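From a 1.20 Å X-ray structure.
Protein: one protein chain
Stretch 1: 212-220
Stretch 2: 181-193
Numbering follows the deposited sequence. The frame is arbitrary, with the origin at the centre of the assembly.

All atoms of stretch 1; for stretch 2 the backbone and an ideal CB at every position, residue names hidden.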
# COMPACT_ATOMS: atom_id res chain seq x y z
N PRO A 212 19.12 -22.40 -9.30
CA PRO A 212 20.30 -21.52 -9.36
C PRO A 212 19.97 -20.15 -9.92
O PRO A 212 19.45 -20.02 -11.03
CB PRO A 212 21.27 -22.30 -10.25
CG PRO A 212 20.88 -23.74 -10.05
CD PRO A 212 19.37 -23.70 -9.95
N GLY A 213 20.24 -19.11 -9.12
CA GLY A 213 20.03 -17.74 -9.55
C GLY A 213 18.60 -17.26 -9.53
O GLY A 213 18.34 -16.14 -9.98
N GLN A 214 17.68 -18.06 -9.01
CA GLN A 214 16.27 -17.70 -8.93
C GLN A 214 15.81 -17.80 -7.48
O GLN A 214 16.07 -18.82 -6.82
CB GLN A 214 15.43 -18.66 -9.78
CG GLN A 214 15.71 -18.53 -11.26
CD GLN A 214 15.18 -17.23 -11.82
OE1 GLN A 214 15.94 -16.28 -12.04
NE2 GLN A 214 13.88 -17.17 -12.05
N TYR A 215 15.14 -16.74 -7.01
CA TYR A 215 14.78 -16.62 -5.61
C TYR A 215 13.29 -16.34 -5.46
O TYR A 215 12.77 -15.41 -6.08
CB TYR A 215 15.56 -15.49 -4.95
CG TYR A 215 17.04 -15.66 -5.10
CD1 TYR A 215 17.70 -15.15 -6.21
CD2 TYR A 215 17.79 -16.35 -4.16
CE1 TYR A 215 19.06 -15.31 -6.37
CE2 TYR A 215 19.15 -16.52 -4.31
CZ TYR A 215 19.77 -16.00 -5.42
OH TYR A 215 21.13 -16.17 -5.57
N ALA A 216 12.63 -17.16 -4.65
CA ALA A 216 11.28 -16.85 -4.21
C ALA A 216 11.36 -15.77 -3.14
O ALA A 216 11.94 -16.00 -2.07
CB ALA A 216 10.64 -18.11 -3.63
N LEU A 217 10.80 -14.61 -3.43
CA LEU A 217 11.01 -13.42 -2.60
C LEU A 217 9.74 -13.07 -1.85
O LEU A 217 8.65 -13.04 -2.44
CB LEU A 217 11.43 -12.25 -3.49
CG LEU A 217 11.51 -10.87 -2.85
CD1 LEU A 217 12.51 -10.88 -1.72
CD2 LEU A 217 11.90 -9.86 -3.88
N ASP A 218 9.88 -12.78 -0.56
CA ASP A 218 8.77 -12.40 0.32
C ASP A 218 8.95 -10.91 0.66
O ASP A 218 9.62 -10.56 1.64
CB ASP A 218 8.78 -13.25 1.58
CG ASP A 218 7.56 -13.01 2.45
OD1 ASP A 218 7.32 -13.85 3.36
OD2 ASP A 218 6.84 -12.01 2.23
N LEU A 219 8.38 -10.04 -0.18
CA LEU A 219 8.51 -8.60 0.06
C LEU A 219 7.80 -8.18 1.34
O LEU A 219 8.19 -7.18 1.95
CB LEU A 219 7.98 -7.79 -1.11
CG LEU A 219 8.90 -7.65 -2.32
CD1 LEU A 219 8.16 -6.85 -3.39
CD2 LEU A 219 10.22 -7.01 -1.97
N LYS A 220 6.75 -8.89 1.75
CA LYS A 220 6.09 -8.53 3.00
C LYS A 220 7.08 -8.68 4.14
O LYS A 220 7.24 -7.77 4.97
CB LYS A 220 4.89 -9.43 3.25
CG LYS A 220 3.72 -9.26 2.31
CD LYS A 220 2.62 -10.22 2.71
CE LYS A 220 1.52 -10.24 1.70
NZ LYS A 220 0.71 -11.45 1.92
N UNK A 181 3.03 -13.04 -2.98
CA UNK A 181 3.79 -13.85 -2.06
C UNK A 181 4.95 -14.55 -2.74
O UNK A 181 5.05 -14.60 -3.97
CB UNK A 181 2.88 -14.88 -1.39
N UNK A 182 5.84 -15.14 -1.93
CA UNK A 182 6.96 -15.89 -2.49
C UNK A 182 6.50 -17.13 -3.21
O UNK A 182 7.26 -17.68 -4.02
CB UNK A 182 7.95 -16.27 -1.39
N UNK A 183 5.28 -17.59 -2.92
CA UNK A 183 4.63 -18.62 -3.71
C UNK A 183 4.64 -18.31 -5.20
O UNK A 183 4.70 -19.23 -6.02
CB UNK A 183 3.19 -18.81 -3.23
N UNK A 184 4.59 -17.02 -5.56
CA UNK A 184 4.40 -16.60 -6.94
C UNK A 184 5.42 -15.59 -7.46
O UNK A 184 5.38 -15.28 -8.65
CB UNK A 184 3.00 -16.01 -7.09
N UNK A 185 6.31 -15.06 -6.63
CA UNK A 185 7.21 -13.99 -7.03
C UNK A 185 8.64 -14.52 -7.02
O UNK A 185 9.23 -14.70 -5.95
CB UNK A 185 7.07 -12.78 -6.11
N UNK A 186 9.19 -14.75 -8.20
CA UNK A 186 10.55 -15.23 -8.37
C UNK A 186 11.38 -14.14 -9.02
O UNK A 186 10.97 -13.57 -10.04
CB UNK A 186 10.58 -16.51 -9.20
N UNK A 187 12.54 -13.85 -8.44
CA UNK A 187 13.42 -12.77 -8.88
C UNK A 187 14.83 -13.32 -9.04
O UNK A 187 15.13 -14.48 -8.70
CB UNK A 187 13.40 -11.60 -7.89
N UNK A 188 15.72 -12.47 -9.56
CA UNK A 188 17.10 -12.85 -9.86
C UNK A 188 18.08 -12.23 -8.87
O UNK A 188 17.70 -11.51 -7.94
CB UNK A 188 17.47 -12.43 -11.29
N UNK A 189 19.37 -12.53 -9.06
CA UNK A 189 20.39 -12.03 -8.14
C UNK A 189 20.39 -10.51 -8.06
O UNK A 189 20.69 -9.95 -7.01
CB UNK A 189 21.77 -12.52 -8.57
N UNK A 190 20.08 -9.84 -9.16
CA UNK A 190 20.05 -8.38 -9.15
C UNK A 190 19.10 -7.87 -8.08
O UNK A 190 19.45 -6.97 -7.30
CB UNK A 190 19.64 -7.84 -10.52
N UNK A 191 17.89 -8.42 -8.03
CA UNK A 191 16.91 -7.95 -7.06
C UNK A 191 17.37 -8.25 -5.64
O UNK A 191 17.41 -7.36 -4.78
CB UNK A 191 15.55 -8.59 -7.32
N UNK A 192 17.73 -9.51 -5.36
CA UNK A 192 18.08 -9.83 -3.98
C UNK A 192 19.33 -9.06 -3.56
O UNK A 192 19.43 -8.60 -2.42
CB UNK A 192 18.30 -11.34 -3.81
N UNK A 193 20.29 -8.88 -4.49
CA UNK A 193 21.50 -8.13 -4.16
C UNK A 193 21.17 -6.69 -3.77
O UNK A 193 21.85 -6.11 -2.91
CB UNK A 193 22.47 -8.14 -5.34

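Position 181 has backbone angles that any residue could adopt. Its ideal CB points sideways, 5.2 Å from Lys-220 NZ, so the contact demands little. The residue is Gly-181. Its O accepts from the N of position 184 at 2.9 Å.

Position 182 points toward stretch 1. Its ideal CB lies 3.5 Å from Leu-217 O, and phi is -66°. A compact apolar residue suits, proline included. It is Pro-182: its CB packs 4.1 Å from Ala-216 CB, and its CG 3.9 Å from Asp-218 CB.

Positions 183 and 184 point away from stretch 1, and many residues would fit. They are Cys-183 and Cys-184.

At 185 the backbone O accepts from Leu-217 N at 3.0 Å. CA-to-CB points sideways, but the leucines at 217 and 219 offer an apolar surface to a long side chain. Leucine, methionine or an aromatic would serve. Tyr-185 brings CE2 to 3.8 Å from Leu-217 CD2 and 3.7 Å from Leu-219 CD1.

Position 186 pairs with Ala-216 in an antiparallel, non-hydrogen-bonded bridge, and its CB shares that residue's face. Small or beta-branched residues suit. Thr-186 is found, its CA 3.2 Å from Tyr-215 O in a CA-H...O contact.

Position 187 forms the hydrogen-bonded pair with Tyr-215: its N donates to Tyr-215 O and its O accepts from Tyr-215 N, both at 2.8 Å. Its CB shares the face of Tyr-215, near Leu-217 CD2. Valine or isoleucine would suit. Val-187 places CG2 4.2 Å from Tyr-215 CB and 4.0 Å from Leu-217 CD2.

Position 188 precedes a helix, so Asp, Asn, Ser or Thr could cap it. Asp-188 does: its OD1 accepts from the N of position 191 at 3.2 Å.

Position 189 points sideways, but Tyr-215 OH offers a donor within reach. An acidic or amide side chain suits. Asp-189 OD1 accepts from Tyr-215 OH at 2.5 Å. A water donates to Asp-189 OD2 (2.8 Å) and to Gly-213 O (2.7 Å), bridging the stretches.

Position 190 is out of reach and open to many residues; it is Arg-190.

Position 191 points toward Leu-217, favouring an aliphatic residue. Val-191 CG1 lies 3.9 Å from Leu-217 CD2.

Position 192 points toward the Tyr-215 ring. Valine, isoleucine or leucine would suit. Val-192 lays CG2 over one ring face, 3.8 Å from Tyr-215 CE1, a CH-pi contact.

Position 193 has no close partner in stretch 1, so polar residues fit. Asp-193 bonds elsewhere in the structure.

Stretch 2, residues 181-193: GPCCYTVDDRVVD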
# COMPACT_ATOMS: atom_id res chain seq x y z
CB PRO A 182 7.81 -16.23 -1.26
CG PRO A 182 6.85 -16.18 -0.11
CD PRO A 182 5.83 -15.13 -0.46
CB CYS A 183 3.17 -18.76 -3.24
SG CYS A 183 2.35 -17.20 -2.73
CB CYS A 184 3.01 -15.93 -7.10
SG CYS A 184 1.58 -16.97 -6.65
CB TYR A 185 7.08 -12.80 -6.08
CG TYR A 185 7.75 -11.52 -6.54
CD1 TYR A 185 7.97 -11.24 -7.88
CD2 TYR A 185 8.15 -10.57 -5.60
CE1 TYR A 185 8.58 -10.05 -8.28
CE2 TYR A 185 8.75 -9.39 -5.99
CZ TYR A 185 8.96 -9.13 -7.32
OH TYR A 185 9.57 -7.96 -7.70
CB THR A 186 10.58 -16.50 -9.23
OG1 THR A 186 9.85 -17.54 -8.56
CG2 THR A 186 12.02 -16.96 -9.47
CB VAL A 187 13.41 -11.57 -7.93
CG1 VAL A 187 11.98 -11.08 -7.75
CG2 VAL A 187 14.05 -11.93 -6.59
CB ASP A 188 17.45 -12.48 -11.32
CG ASP A 188 17.26 -11.01 -11.62
OD1 ASP A 188 17.22 -10.19 -10.67
OD2 ASP A 188 17.14 -10.66 -12.81
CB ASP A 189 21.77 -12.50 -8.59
CG ASP A 189 21.99 -13.96 -8.32
OD1 ASP A 189 21.93 -14.35 -7.14
OD2 ASP A 189 22.20 -14.72 -9.29
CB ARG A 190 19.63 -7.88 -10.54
CG ARG A 190 19.65 -6.38 -10.71
CD ARG A 190 18.31 -5.76 -10.35
NE ARG A 190 17.24 -6.05 -11.31
CZ ARG A 190 16.90 -5.25 -12.32
NH1 ARG A 190 15.91 -5.58 -13.13
NH2 ARG A 190 17.55 -4.11 -12.51
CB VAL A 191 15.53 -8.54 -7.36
CG1 VAL A 191 14.56 -8.19 -6.23
CG2 VAL A 191 15.01 -7.99 -8.66
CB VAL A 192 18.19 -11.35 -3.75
CG1 VAL A 192 16.82 -12.01 -4.00
CG2 VAL A 192 19.26 -11.96 -4.60
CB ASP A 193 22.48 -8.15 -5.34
CG ASP A 193 23.14 -9.50 -5.52
OD1 ASP A 193 23.14 -10.30 -4.56
OD2 ASP A 193 23.68 -9.76 -6.61
O HOH W 1 20.18 -14.55 -11.19
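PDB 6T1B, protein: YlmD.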